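Local atomic coordinates of IS607 family transposase IS1535 (Mycobacterium tuberculosis, PDB entry 6DGB), a protein that probably binds DNA and carries out strand exchange as an IS607-family serine transposase, this chain being its C-terminal catalytic domain. Residues A[9-14]-A[40-45]; A[21-26]-A[66-71]; A[62-67]-A[89-94]; A[107-112]-A[127-132]. All blocks are in the same frame, centred on the assembly; numbering follows the deposited sequence.

Contact 1: residues A[9-14]-A[40-45]; sequences SSHDRR and CEVGSG
The loop 9-14, between strand 3-8 and helix 14-30, passes beside the end of strand 37-42 and the turn that follows, coming closest where Ser9 CA lies 4.9 Å from Gly43 CA. Here a nearly straight CA-H...O contact joins Ser9 CA to Gly43 O at 3.4 Å, while the same carbonyl also accepts from Arg7 NH1. Val42 turns its side chain toward the loop and meets it with both methyls. CG1, anti to its own backbone N, presses on the main chain of the loop, 3.7 Å from Ser10 C. CG2 reaches the edge of the His11 imidazole, 3.5 Å from ND1 and near the ring plane, the two side chains crossing at about a right angle. In serine recombinases the loop after the first strand carries the nucleophilic serine, so this is probably the neighbourhood of the active site. Ser9 CB points away from segment 40-45, and OG takes a hydrogen bond partner in Asp103. His11 CG stands anti to the backbone N (chi1 -153°), and one ring face receives Arg14 CB, 4.1 Å above the plane and displaced toward the rim. Arg13 N bonds back to Ser10 O at 3.0 Å.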
loop_
_atom_site.group_PDB
_atom_site.type_symbol
_atom_site.label_atom_id
_atom_site.label_comp_id
_atom_site.label_asym_id
_atom_site.label_seq_id
_atom_site.Cartn_x
_atom_site.Cartn_y
_atom_site.Cartn_z
ATOM N N SER A 9 -11.349 -9.190 -5.843
ATOM C CA SER A 9 -11.290 -8.017 -6.741
ATOM C C SER A 9 -12.595 -7.692 -7.474
ATOM O O SER A 9 -13.041 -6.539 -7.450
ATOM C CB SER A 9 -10.160 -8.159 -7.759
ATOM O OG SER A 9 -8.895 -7.911 -7.173
ATOM N N SER A 10 -13.168 -8.692 -8.164
ATOM C CA SER A 10 -14.392 -8.548 -8.950
ATOM C C SER A 10 -15.456 -9.485 -8.432
ATOM O O SER A 10 -15.119 -10.583 -7.983
ATOM C CB SER A 10 -14.114 -8.862 -10.420
ATOM O OG SER A 10 -15.298 -9.128 -11.156
ATOM N N HIS A 11 -16.749 -9.108 -8.578
ATOM C CA HIS A 11 -17.834 -9.981 -8.137
ATOM C C HIS A 11 -18.116 -11.087 -9.173
ATOM O O HIS A 11 -19.267 -11.450 -9.438
ATOM C CB HIS A 11 -19.086 -9.205 -7.711
ATOM C CG HIS A 11 -19.902 -9.950 -6.699
ATOM N ND1 HIS A 11 -19.498 -10.049 -5.375
ATOM C CD2 HIS A 11 -21.059 -10.640 -6.856
ATOM C CE1 HIS A 11 -20.423 -10.780 -4.769
ATOM N NE2 HIS A 11 -21.384 -11.161 -5.619
ATOM N N ASP A 12 -17.020 -11.616 -9.742
ATOM C CA ASP A 12 -16.928 -12.744 -10.660
ATOM C C ASP A 12 -16.197 -13.856 -9.878
ATOM O O ASP A 12 -16.503 -15.044 -10.035
ATOM C CB ASP A 12 -16.136 -12.353 -11.920
ATOM N N ARG A 13 -15.280 -13.442 -8.971
ATOM C CA ARG A 13 -14.459 -14.312 -8.125
ATOM C C ARG A 13 -15.099 -14.689 -6.771
ATOM O O ARG A 13 -14.396 -15.205 -5.899
ATOM C CB ARG A 13 -13.071 -13.678 -7.916
ATOM C CG ARG A 13 -12.143 -13.840 -9.096
ATOM C CD ARG A 13 -10.822 -13.169 -8.823
ATOM N NE ARG A 13 -10.163 -12.776 -10.063
ATOM C CZ ARG A 13 -10.228 -11.559 -10.590
ATOM N NH1 ARG A 13 -10.910 -10.599 -9.978
ATOM N NH2 ARG A 13 -9.612 -11.293 -11.732
ATOM N N ARG A 14 -16.422 -14.480 -6.618
ATOM C CA ARG A 14 -17.200 -14.748 -5.402
ATOM C C ARG A 14 -17.035 -16.180 -4.805
ATOM O O ARG A 14 -17.373 -16.393 -3.631
ATOM C CB ARG A 14 -18.680 -14.431 -5.649
ATOM N N CYS A 40 -16.510 -10.200 4.516
ATOM C CA CYS A 40 -16.267 -10.454 3.103
ATOM C C CYS A 40 -16.349 -9.141 2.381
ATOM O O CYS A 40 -17.347 -8.435 2.526
ATOM C CB CYS A 40 -17.285 -11.449 2.558
ATOM S SG CYS A 40 -17.174 -13.103 3.289
ATOM N N GLU A 41 -15.337 -8.817 1.585
ATOM C CA GLU A 41 -15.305 -7.575 0.844
ATOM C C GLU A 41 -14.978 -7.825 -0.627
ATOM O O GLU A 41 -14.213 -8.735 -0.945
ATOM C CB GLU A 41 -14.233 -6.671 1.499
ATOM C CG GLU A 41 -13.930 -5.330 0.825
ATOM C CD GLU A 41 -13.838 -4.137 1.763
ATOM O OE1 GLU A 41 -12.907 -4.106 2.599
ATOM O OE2 GLU A 41 -14.673 -3.211 1.636
ATOM N N VAL A 42 -15.550 -6.992 -1.524
ATOM C CA VAL A 42 -15.256 -6.942 -2.971
ATOM C C VAL A 42 -14.612 -5.553 -3.198
ATOM O O VAL A 42 -15.197 -4.518 -2.847
ATOM C CB VAL A 42 -16.473 -7.196 -3.904
ATOM C CG1 VAL A 42 -16.013 -7.660 -5.288
ATOM C CG2 VAL A 42 -17.440 -8.208 -3.299
ATOM N N GLY A 43 -13.380 -5.547 -3.673
ATOM C CA GLY A 43 -12.647 -4.299 -3.830
ATOM C C GLY A 43 -11.218 -4.485 -4.282
ATOM O O GLY A 43 -10.734 -5.617 -4.368
ATOM N N SER A 44 -10.544 -3.351 -4.580
ATOM C CA SER A 44 -9.178 -3.239 -5.105
ATOM C C SER A 44 -8.115 -3.720 -4.130
ATOM O O SER A 44 -8.141 -3.345 -2.960
ATOM C CB SER A 44 -8.901 -1.787 -5.498
ATOM O OG SER A 44 -7.523 -1.438 -5.539
ATOM N N GLY A 45 -7.130 -4.457 -4.633
ATOM C CA GLY A 45 -6.021 -4.904 -3.799
ATOM C C GLY A 45 -5.058 -3.773 -3.502
ATOM O O GLY A 45 -4.080 -3.962 -2.778
#

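Contact 2: residues A[21-26]-A[66-71]; sequences VARLTA and VVEHRD
One turn of helix 14-30 lies over the end of strand 64-67 and the start of the loop beyond it, with Leu24 CA and Glu68 CA 6.6 Å apart. Leu24 does most of the work. Its CG is anti to the carbonyl carbon (chi1 -73°), a setting that brings the isobutyl tip down to the strand although the CB bond itself does not aim there. CD2 meets Val66 CG1 at 3.7 Å, the two side chains sliding past each other in opposite directions, and it continues over the peptide, 3.9 Å from Val67 C. CD1 takes a different station, 3.8 Å from Val66 O. Val66 in turn directs its CB toward the helix and holds CG1 anti to its backbone N.

The polar edge is looser. Glu68 is extended, CG anti to the backbone N, and its OE2 rests against the aliphatic root of Arg23, 3.8 Å from CB. The Arg23 chain bends at chi2 and chi3 and carries the guanidinium away, leaving Arg23 NE 5.9 Å from Glu68 OE2, so the opposite charges do not meet. The carboxylate of Glu68 instead forms a salt bridge through OE1 with Arg19, one turn back on the helix. Leu4 of strand 3-8 also touches both Leu24 and Val66. Such an aliphatic seam, where a helix covers parallel strands, is characteristic of the alpha/beta core of the resolvase catalytic domain.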
loop_
_atom_site.group_PDB
_atom_site.type_symbol
_atom_site.label_atom_id
_atom_site.label_comp_id
_atom_site.label_asym_id
_atom_site.label_seq_id
_atom_site.Cartn_x
_atom_site.Cartn_y
_atom_site.Cartn_z
ATOM N N VAL A 21 -13.415 -17.840 3.533
ATOM C CA VAL A 21 -14.264 -18.000 4.719
ATOM C C VAL A 21 -14.067 -19.394 5.323
ATOM O O VAL A 21 -13.956 -19.508 6.541
ATOM C CB VAL A 21 -15.759 -17.699 4.393
ATOM C CG1 VAL A 21 -16.693 -18.019 5.562
ATOM C CG2 VAL A 21 -15.938 -16.254 3.968
ATOM N N ALA A 22 -13.989 -20.441 4.475
ATOM C CA ALA A 22 -13.805 -21.823 4.919
ATOM C C ALA A 22 -12.445 -22.018 5.612
ATOM O O ALA A 22 -12.403 -22.472 6.764
ATOM C CB ALA A 22 -13.974 -22.791 3.756
ATOM N N ARG A 23 -11.345 -21.617 4.942
ATOM C CA ARG A 23 -10.013 -21.710 5.531
ATOM C C ARG A 23 -9.935 -20.868 6.838
ATOM O O ARG A 23 -9.456 -21.401 7.841
ATOM C CB ARG A 23 -8.916 -21.394 4.494
ATOM C CG ARG A 23 -7.474 -21.271 5.047
ATOM C CD ARG A 23 -6.869 -22.564 5.605
ATOM N NE ARG A 23 -6.008 -22.290 6.759
ATOM C CZ ARG A 23 -6.064 -22.940 7.919
ATOM N NH1 ARG A 23 -6.911 -23.953 8.082
ATOM N NH2 ARG A 23 -5.257 -22.598 8.921
ATOM N N LEU A 24 -10.533 -19.639 6.861
ATOM C CA LEU A 24 -10.581 -18.742 8.035
ATOM C C LEU A 24 -11.339 -19.276 9.254
ATOM O O LEU A 24 -10.927 -19.003 10.383
ATOM C CB LEU A 24 -11.126 -17.361 7.679
ATOM C CG LEU A 24 -10.197 -16.434 6.880
ATOM C CD1 LEU A 24 -10.797 -15.079 6.742
ATOM C CD2 LEU A 24 -8.835 -16.335 7.495
ATOM N N THR A 25 -12.460 -20.000 9.042
ATOM C CA THR A 25 -13.211 -20.576 10.154
ATOM C C THR A 25 -12.558 -21.842 10.617
ATOM O O THR A 25 -12.679 -22.173 11.794
ATOM C CB THR A 25 -14.698 -20.730 9.880
ATOM O OG1 THR A 25 -14.901 -21.024 8.505
ATOM C CG2 THR A 25 -15.485 -19.504 10.294
ATOM N N ALA A 26 -11.821 -22.534 9.718
ATOM C CA ALA A 26 -11.066 -23.729 10.097
ATOM C C ALA A 26 -9.971 -23.249 11.052
ATOM O O ALA A 26 -9.759 -23.869 12.100
ATOM C CB ALA A 26 -10.451 -24.384 8.874
ATOM N N VAL A 66 -7.365 -11.491 10.943
ATOM C CA VAL A 66 -6.955 -12.719 10.277
ATOM C C VAL A 66 -7.327 -12.680 8.785
ATOM O O VAL A 66 -8.497 -12.492 8.422
ATOM C CB VAL A 66 -7.493 -13.992 11.024
ATOM C CG1 VAL A 66 -6.882 -15.281 10.480
ATOM C CG2 VAL A 66 -7.263 -13.899 12.529
ATOM N N VAL A 67 -6.304 -12.862 7.934
ATOM C CA VAL A 67 -6.407 -12.983 6.469
ATOM C C VAL A 67 -5.900 -14.353 5.977
ATOM O O VAL A 67 -5.072 -14.963 6.655
ATOM C CB VAL A 67 -5.687 -11.841 5.717
ATOM C CG1 VAL A 67 -6.548 -10.596 5.686
ATOM C CG2 VAL A 67 -4.295 -11.575 6.279
ATOM N N GLU A 68 -6.323 -14.800 4.780
ATOM C CA GLU A 68 -5.830 -16.068 4.254
ATOM C C GLU A 68 -4.388 -15.878 3.811
ATOM O O GLU A 68 -3.512 -16.579 4.309
ATOM C CB GLU A 68 -6.709 -16.610 3.128
ATOM C CG GLU A 68 -6.259 -17.985 2.661
ATOM C CD GLU A 68 -6.989 -18.579 1.474
ATOM O OE1 GLU A 68 -7.186 -17.858 0.468
ATOM O OE2 GLU A 68 -7.278 -19.797 1.512
ATOM N N HIS A 69 -4.139 -14.911 2.916
ATOM C CA HIS A 69 -2.799 -14.569 2.468
ATOM C C HIS A 69 -2.683 -13.099 2.779
ATOM O O HIS A 69 -3.714 -12.437 2.965
ATOM C CB HIS A 69 -2.618 -14.786 0.947
ATOM C CG HIS A 69 -2.824 -16.185 0.424
ATOM N ND1 HIS A 69 -2.581 -17.315 1.206
ATOM C CD2 HIS A 69 -3.217 -16.593 -0.810
ATOM C CE1 HIS A 69 -2.862 -18.358 0.436
ATOM N NE2 HIS A 69 -3.257 -17.976 -0.782
ATOM N N ARG A 70 -1.430 -12.580 2.829
ATOM C CA ARG A 70 -1.090 -11.166 3.067
ATOM C C ARG A 70 -1.740 -10.239 2.033
ATOM O O ARG A 70 -2.329 -9.231 2.422
ATOM C CB ARG A 70 0.435 -10.970 3.027
ATOM C CG ARG A 70 1.050 -10.526 4.349
ATOM C CD ARG A 70 2.572 -10.456 4.298
ATOM N NE ARG A 70 3.136 -9.890 5.528
ATOM C CZ ARG A 70 3.275 -10.560 6.670
ATOM N NH1 ARG A 70 2.877 -11.822 6.762
ATOM N NH2 ARG A 70 3.801 -9.968 7.731
ATOM N N ASP A 71 -1.672 -10.604 0.724
ATOM C CA ASP A 71 -2.197 -9.825 -0.406
ATOM C C ASP A 71 -3.702 -9.542 -0.365
ATOM O O ASP A 71 -4.176 -8.701 -1.137
ATOM C CB ASP A 71 -1.813 -10.462 -1.750
ATOM C CG ASP A 71 -2.263 -11.897 -1.905
ATOM O OD1 ASP A 71 -1.477 -12.806 -1.544
ATOM O OD2 ASP A 71 -3.389 -12.115 -2.417
#

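Contact 3: residues A[62-67]-A[89-94]; sequences ARVIVV and GRRIVV
Strands 64-67 and 91-94 run parallel, their axes 4.6 Å apart at the closest and inclined by 27°, and four main-chain hydrogen bonds ladder them together, the first from Arg91 N to Arg63 O, the last from Val67 N to Val93 O. On one face, Val64 CG1 fits against Val93 CG2 at 3.9 Å, and Val93 CB lies beside Val66 CG2. The bump of Val64 CG2 sits over the centre of the Arg91 guanidinium, 3.8 Å above its plane. On the other face, Val67 CG2 faces the notch formed by Ile92 CG2 and Val94 CG2, 4.1 Å from each. Before the strands, the Arg90 chain bends at chi3 and grips a single atom, Ala62 O, side-on: NE donates at 2.9 Å and NH2 at 3.2 Å, the oxygen in the guanidinium plane. Its NH1 holds Leu57 O. The poorly ordered Arg63 lays its guanidinium face on Arg90 CG, its NH2 hydrogen-bonded to Pro60 O. The pair belongs to a beta-alpha-beta crossover through helix 78-86, whose Leu85 touches Arg90 and Ile92. Helix 14-30 covers the Val66 and Val93 face through Trp27, strand 3-8 flanks strand 64-67, and strand 91-94 is outermost within the chain.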
loop_
_atom_site.group_PDB
_atom_site.type_symbol
_atom_site.label_atom_id
_atom_site.label_comp_id
_atom_site.label_asym_id
_atom_site.label_seq_id
_atom_site.Cartn_x
_atom_site.Cartn_y
_atom_site.Cartn_z
ATOM N N ALA A 62 -10.655 -4.358 17.267
ATOM C CA ALA A 62 -10.230 -5.397 16.315
ATOM C C ALA A 62 -8.731 -5.599 16.545
ATOM O O ALA A 62 -7.896 -5.044 15.818
ATOM C CB ALA A 62 -10.527 -4.959 14.880
ATOM N N ARG A 63 -8.401 -6.317 17.643
ATOM C CA ARG A 63 -7.027 -6.570 18.084
ATOM C C ARG A 63 -6.315 -7.540 17.153
ATOM O O ARG A 63 -5.122 -7.392 16.936
ATOM C CB ARG A 63 -6.994 -7.073 19.539
ATOM C CG ARG A 63 -5.665 -6.801 20.272
ATOM C CD ARG A 63 -5.856 -6.092 21.597
ATOM N NE ARG A 63 -6.502 -4.802 21.389
ATOM C CZ ARG A 63 -5.898 -3.625 21.470
ATOM N NH1 ARG A 63 -4.613 -3.553 21.794
ATOM N NH2 ARG A 63 -6.575 -2.509 21.236
ATOM N N VAL A 64 -7.034 -8.536 16.623
ATOM C CA VAL A 64 -6.475 -9.538 15.730
ATOM C C VAL A 64 -7.271 -9.534 14.430
ATOM O O VAL A 64 -8.493 -9.629 14.442
ATOM C CB VAL A 64 -6.392 -10.921 16.442
ATOM C CG1 VAL A 64 -6.305 -12.085 15.461
ATOM C CG2 VAL A 64 -5.211 -10.960 17.393
ATOM N N ILE A 65 -6.570 -9.356 13.322
ATOM C CA ILE A 65 -7.144 -9.328 11.984
ATOM C C ILE A 65 -6.535 -10.496 11.225
ATOM O O ILE A 65 -5.334 -10.494 10.910
ATOM C CB ILE A 65 -6.915 -7.958 11.279
ATOM C CG1 ILE A 65 -7.585 -6.806 12.085
ATOM C CG2 ILE A 65 -7.420 -8.005 9.819
ATOM C CD1 ILE A 65 -7.195 -5.512 11.736
ATOM N N VAL A 66 -7.365 -11.491 10.943
ATOM C CA VAL A 66 -6.955 -12.719 10.277
ATOM C C VAL A 66 -7.327 -12.680 8.785
ATOM O O VAL A 66 -8.497 -12.492 8.422
ATOM C CB VAL A 66 -7.493 -13.992 11.024
ATOM C CG1 VAL A 66 -6.882 -15.281 10.480
ATOM C CG2 VAL A 66 -7.263 -13.899 12.529
ATOM N N VAL A 67 -6.304 -12.862 7.934
ATOM C CA VAL A 67 -6.407 -12.983 6.469
ATOM C C VAL A 67 -5.900 -14.353 5.977
ATOM O O VAL A 67 -5.072 -14.963 6.655
ATOM C CB VAL A 67 -5.687 -11.841 5.717
ATOM C CG1 VAL A 67 -6.548 -10.596 5.686
ATOM C CG2 VAL A 67 -4.295 -11.575 6.279
ATOM N N GLY A 89 -0.926 -2.271 19.958
ATOM C CA GLY A 89 -0.988 -3.660 20.417
ATOM C C GLY A 89 -1.949 -4.558 19.657
ATOM O O GLY A 89 -2.454 -5.555 20.197
ATOM N N ARG A 90 -2.212 -4.190 18.396
ATOM C CA ARG A 90 -3.086 -4.898 17.464
ATOM C C ARG A 90 -2.197 -5.555 16.397
ATOM O O ARG A 90 -1.104 -5.037 16.097
ATOM C CB ARG A 90 -4.086 -3.918 16.814
ATOM C CG ARG A 90 -4.990 -3.172 17.804
ATOM C CD ARG A 90 -5.709 -2.019 17.146
ATOM N NE ARG A 90 -6.656 -2.482 16.136
ATOM C CZ ARG A 90 -7.093 -1.742 15.123
ATOM N NH1 ARG A 90 -6.682 -0.482 14.980
ATOM N NH2 ARG A 90 -7.945 -2.254 14.240
ATOM N N ARG A 91 -2.649 -6.694 15.833
ATOM C CA ARG A 91 -1.850 -7.411 14.837
ATOM C C ARG A 91 -2.650 -8.095 13.724
ATOM O O ARG A 91 -3.843 -8.353 13.859
ATOM C CB ARG A 91 -0.894 -8.427 15.510
ATOM C CG ARG A 91 -1.574 -9.582 16.210
ATOM C CD ARG A 91 -0.566 -10.557 16.781
ATOM N NE ARG A 91 -1.239 -11.680 17.432
ATOM C CZ ARG A 91 -1.673 -11.662 18.689
ATOM N NH1 ARG A 91 -1.490 -10.581 19.448
ATOM N NH2 ARG A 91 -2.294 -12.718 19.198
ATOM N N ILE A 92 -1.942 -8.391 12.621
ATOM C CA ILE A 92 -2.436 -9.087 11.439
ATOM C C ILE A 92 -1.909 -10.519 11.481
ATOM O O ILE A 92 -0.692 -10.739 11.571
ATOM C CB ILE A 92 -2.007 -8.338 10.148
ATOM C CG1 ILE A 92 -2.798 -7.038 9.997
ATOM C CG2 ILE A 92 -2.152 -9.215 8.900
ATOM C CD1 ILE A 92 -2.080 -5.989 9.588
ATOM N N VAL A 93 -2.827 -11.496 11.409
ATOM C CA VAL A 93 -2.443 -12.906 11.373
ATOM C C VAL A 93 -2.658 -13.419 9.934
ATOM O O VAL A 93 -3.651 -13.059 9.304
ATOM C CB VAL A 93 -3.144 -13.763 12.464
ATOM C CG1 VAL A 93 -2.626 -15.190 12.450
ATOM C CG2 VAL A 93 -2.951 -13.159 13.848
ATOM N N VAL A 94 -1.684 -14.179 9.394
ATOM C CA VAL A 94 -1.774 -14.783 8.055
ATOM C C VAL A 94 -1.922 -16.292 8.231
ATOM O O VAL A 94 -1.031 -16.940 8.781
ATOM C CB VAL A 94 -0.594 -14.398 7.132
ATOM C CG1 VAL A 94 -0.796 -14.969 5.736
ATOM C CG2 VAL A 94 -0.445 -12.882 7.061
#

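Contact 4: residues A[107-112]-A[127-132]; sequences DMIEVL and NRAMRA
Ala129, with just a methyl for a side chain, sits where the two helices approach, Leu112 CA and Ala129 CA being 4.9 Å apart. Its CB points toward helix 104-120 and lies 3.5 Å from Leu112 CB and 3.7 Å from Ile109 O. The segment axes pass at 8.5 Å and cross at 134°, between perpendicular and antiparallel. Leu112 aims its CB at the partner helix, then forks (chi1 -85°, chi2 151°) so that both of its end methyls reach Ala132, CD1 and CD2 each lying 4.1 Å from Ala132 CB. One turn earlier, Ile109 keeps CG1 anti to its carbonyl carbon and CG2 anti to its backbone N, which offers two branches to the same sulphur. Met130 SD sits 3.7 Å from Ile109 CG2 and 3.8 Å from Ile109 CD1. Met130 starts on the wrong side, its CB bond pointing away, and returns by curling: CG is anti to the carbonyl carbon, and bends in the same sense follow at chi2 and chi3, so the thioether swings back round to Ile109 at the margin of the interface. Helix 125-135 also brings Val133 against Met108, Ile109 and Leu112. Next to this seam, helix 104-120 meets the second subunit, where Met108 packs on Leu112 of that subunit, Val111 on its Val111 and Leu112 on its Leu112, so helix 104-120 serves both the packing on helix 125-135 and the subunit interface.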
loop_
_atom_site.group_PDB
_atom_site.type_symbol
_atom_site.label_atom_id
_atom_site.label_comp_id
_atom_site.label_asym_id
_atom_site.label_seq_id
_atom_site.Cartn_x
_atom_site.Cartn_y
_atom_site.Cartn_z
ATOM N N ASP A 107 -4.808 -6.692 -11.240
ATOM C CA ASP A 107 -4.177 -5.672 -10.394
ATOM C C ASP A 107 -3.068 -4.959 -11.165
ATOM O O ASP A 107 -2.804 -3.789 -10.895
ATOM C CB ASP A 107 -3.699 -6.243 -9.030
ATOM C CG ASP A 107 -4.785 -6.375 -7.948
ATOM O OD1 ASP A 107 -5.988 -6.151 -8.257
ATOM O OD2 ASP A 107 -4.444 -6.719 -6.808
ATOM N N MET A 108 -2.470 -5.641 -12.170
ATOM C CA MET A 108 -1.425 -5.108 -13.063
ATOM C C MET A 108 -2.066 -4.040 -13.977
ATOM O O MET A 108 -1.462 -2.999 -14.243
ATOM C CB MET A 108 -0.827 -6.251 -13.902
ATOM C CG MET A 108 0.647 -6.107 -14.216
ATOM S SD MET A 108 1.526 -7.705 -14.435
ATOM C CE MET A 108 0.981 -8.187 -16.085
ATOM N N ILE A 109 -3.319 -4.295 -14.417
ATOM C CA ILE A 109 -4.097 -3.378 -15.251
ATOM C C ILE A 109 -4.551 -2.159 -14.436
ATOM O O ILE A 109 -4.329 -1.051 -14.908
ATOM C CB ILE A 109 -5.255 -4.090 -16.007
ATOM C CG1 ILE A 109 -4.696 -5.211 -16.917
ATOM C CG2 ILE A 109 -6.094 -3.087 -16.823
ATOM C CD1 ILE A 109 -5.652 -6.235 -17.357
ATOM N N GLU A 110 -5.163 -2.329 -13.234
ATOM C CA GLU A 110 -5.612 -1.171 -12.438
ATOM C C GLU A 110 -4.443 -0.270 -11.986
ATOM O O GLU A 110 -4.638 0.942 -11.882
ATOM C CB GLU A 110 -6.547 -1.539 -11.269
ATOM C CG GLU A 110 -5.902 -2.200 -10.053
ATOM C CD GLU A 110 -6.832 -2.990 -9.139
ATOM O OE1 GLU A 110 -7.512 -3.924 -9.626
ATOM O OE2 GLU A 110 -6.828 -2.717 -7.917
ATOM N N VAL A 111 -3.226 -0.840 -11.812
ATOM C CA VAL A 111 -2.002 -0.101 -11.465
ATOM C C VAL A 111 -1.576 0.746 -12.659
ATOM O O VAL A 111 -1.407 1.960 -12.519
ATOM C CB VAL A 111 -0.851 -1.049 -10.987
ATOM C CG1 VAL A 111 0.529 -0.417 -11.161
ATOM C CG2 VAL A 111 -1.044 -1.469 -9.542
ATOM N N LEU A 112 -1.361 0.095 -13.810
ATOM C CA LEU A 112 -0.949 0.741 -15.040
ATOM C C LEU A 112 -1.962 1.771 -15.514
ATOM O O LEU A 112 -1.529 2.814 -15.987
ATOM C CB LEU A 112 -0.676 -0.293 -16.134
ATOM C CG LEU A 112 0.707 -0.919 -16.166
ATOM C CD1 LEU A 112 0.642 -2.329 -16.755
ATOM C CD2 LEU A 112 1.697 -0.026 -16.950
ATOM N N ASN A 127 -6.745 1.575 -22.073
ATOM C CA ASN A 127 -6.320 0.982 -23.334
ATOM C C ASN A 127 -4.784 0.894 -23.398
ATOM O O ASN A 127 -4.272 -0.116 -23.868
ATOM C CB ASN A 127 -6.903 1.751 -24.514
ATOM C CG ASN A 127 -8.412 1.617 -24.644
ATOM O OD1 ASN A 127 -9.026 0.590 -24.281
ATOM N ND2 ASN A 127 -9.034 2.648 -25.197
ATOM N N ARG A 128 -4.064 1.906 -22.845
ATOM C CA ARG A 128 -2.598 1.965 -22.727
ATOM C C ARG A 128 -2.157 0.818 -21.817
ATOM O O ARG A 128 -1.356 -0.003 -22.245
ATOM C CB ARG A 128 -2.129 3.300 -22.106
ATOM C CG ARG A 128 -2.374 4.542 -22.933
ATOM C CD ARG A 128 -1.982 5.766 -22.129
ATOM N NE ARG A 128 -2.158 6.996 -22.894
ATOM C CZ ARG A 128 -1.199 7.567 -23.620
ATOM N NH1 ARG A 128 0.012 7.023 -23.681
ATOM N NH2 ARG A 128 -1.437 8.694 -24.280
ATOM N N ALA A 129 -2.710 0.742 -20.584
ATOM C CA ALA A 129 -2.471 -0.318 -19.605
ATOM C C ALA A 129 -2.699 -1.721 -20.195
ATOM O O ALA A 129 -1.972 -2.647 -19.840
ATOM C CB ALA A 129 -3.387 -0.127 -18.413
ATOM N N MET A 130 -3.709 -1.876 -21.082
ATOM C CA MET A 130 -4.067 -3.148 -21.732
ATOM C C MET A 130 -3.007 -3.622 -22.725
ATOM O O MET A 130 -2.700 -4.809 -22.751
ATOM C CB MET A 130 -5.424 -3.044 -22.439
ATOM C CG MET A 130 -6.613 -2.843 -21.510
ATOM S SD MET A 130 -6.892 -4.127 -20.290
ATOM C CE MET A 130 -7.480 -5.468 -21.350
ATOM N N ARG A 131 -2.474 -2.706 -23.554
ATOM C CA ARG A 131 -1.420 -3.008 -24.530
ATOM C C ARG A 131 -0.111 -3.303 -23.781
ATOM O O ARG A 131 0.711 -4.092 -24.254
ATOM C CB ARG A 131 -1.173 -1.827 -25.473
ATOM C CG ARG A 131 -2.323 -1.429 -26.394
ATOM C CD ARG A 131 -2.049 -0.127 -27.159
ATOM N NE ARG A 131 -1.284 0.846 -26.364
ATOM C CZ ARG A 131 -1.472 2.166 -26.357
ATOM N NH1 ARG A 131 -2.450 2.711 -27.074
ATOM N NH2 ARG A 131 -0.703 2.946 -25.601
ATOM N N ALA A 132 0.084 -2.643 -22.619
ATOM C CA ALA A 132 1.255 -2.786 -21.754
ATOM C C ALA A 132 1.294 -4.147 -21.083
ATOM O O ALA A 132 2.333 -4.801 -21.175
ATOM C CB ALA A 132 1.291 -1.684 -20.706
#

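Contacts 1, 2 and 3 all reach the same four-stranded parallel sheet, whereas contact 4 belongs to the helical part beyond it. Contacts 2 and 3 share Val66 and Val67, which meet a helix in one and a neighbouring strand in the other; their centres are 11 Å apart. Contact 1 touches contact 2 where Cys40 SG lies 3.5 Å from Val21 CG2. It also ties the probable active-site region to the dimer-forming helix, since Ser44 OG is 2.8 Å from Glu110 OE2, a probable hydrogen bond, with Ser9 OG packing near Asp107. Contact 3 is most remote from contact 4, their centres about 32 Å apart on opposite sides of the chain's centre.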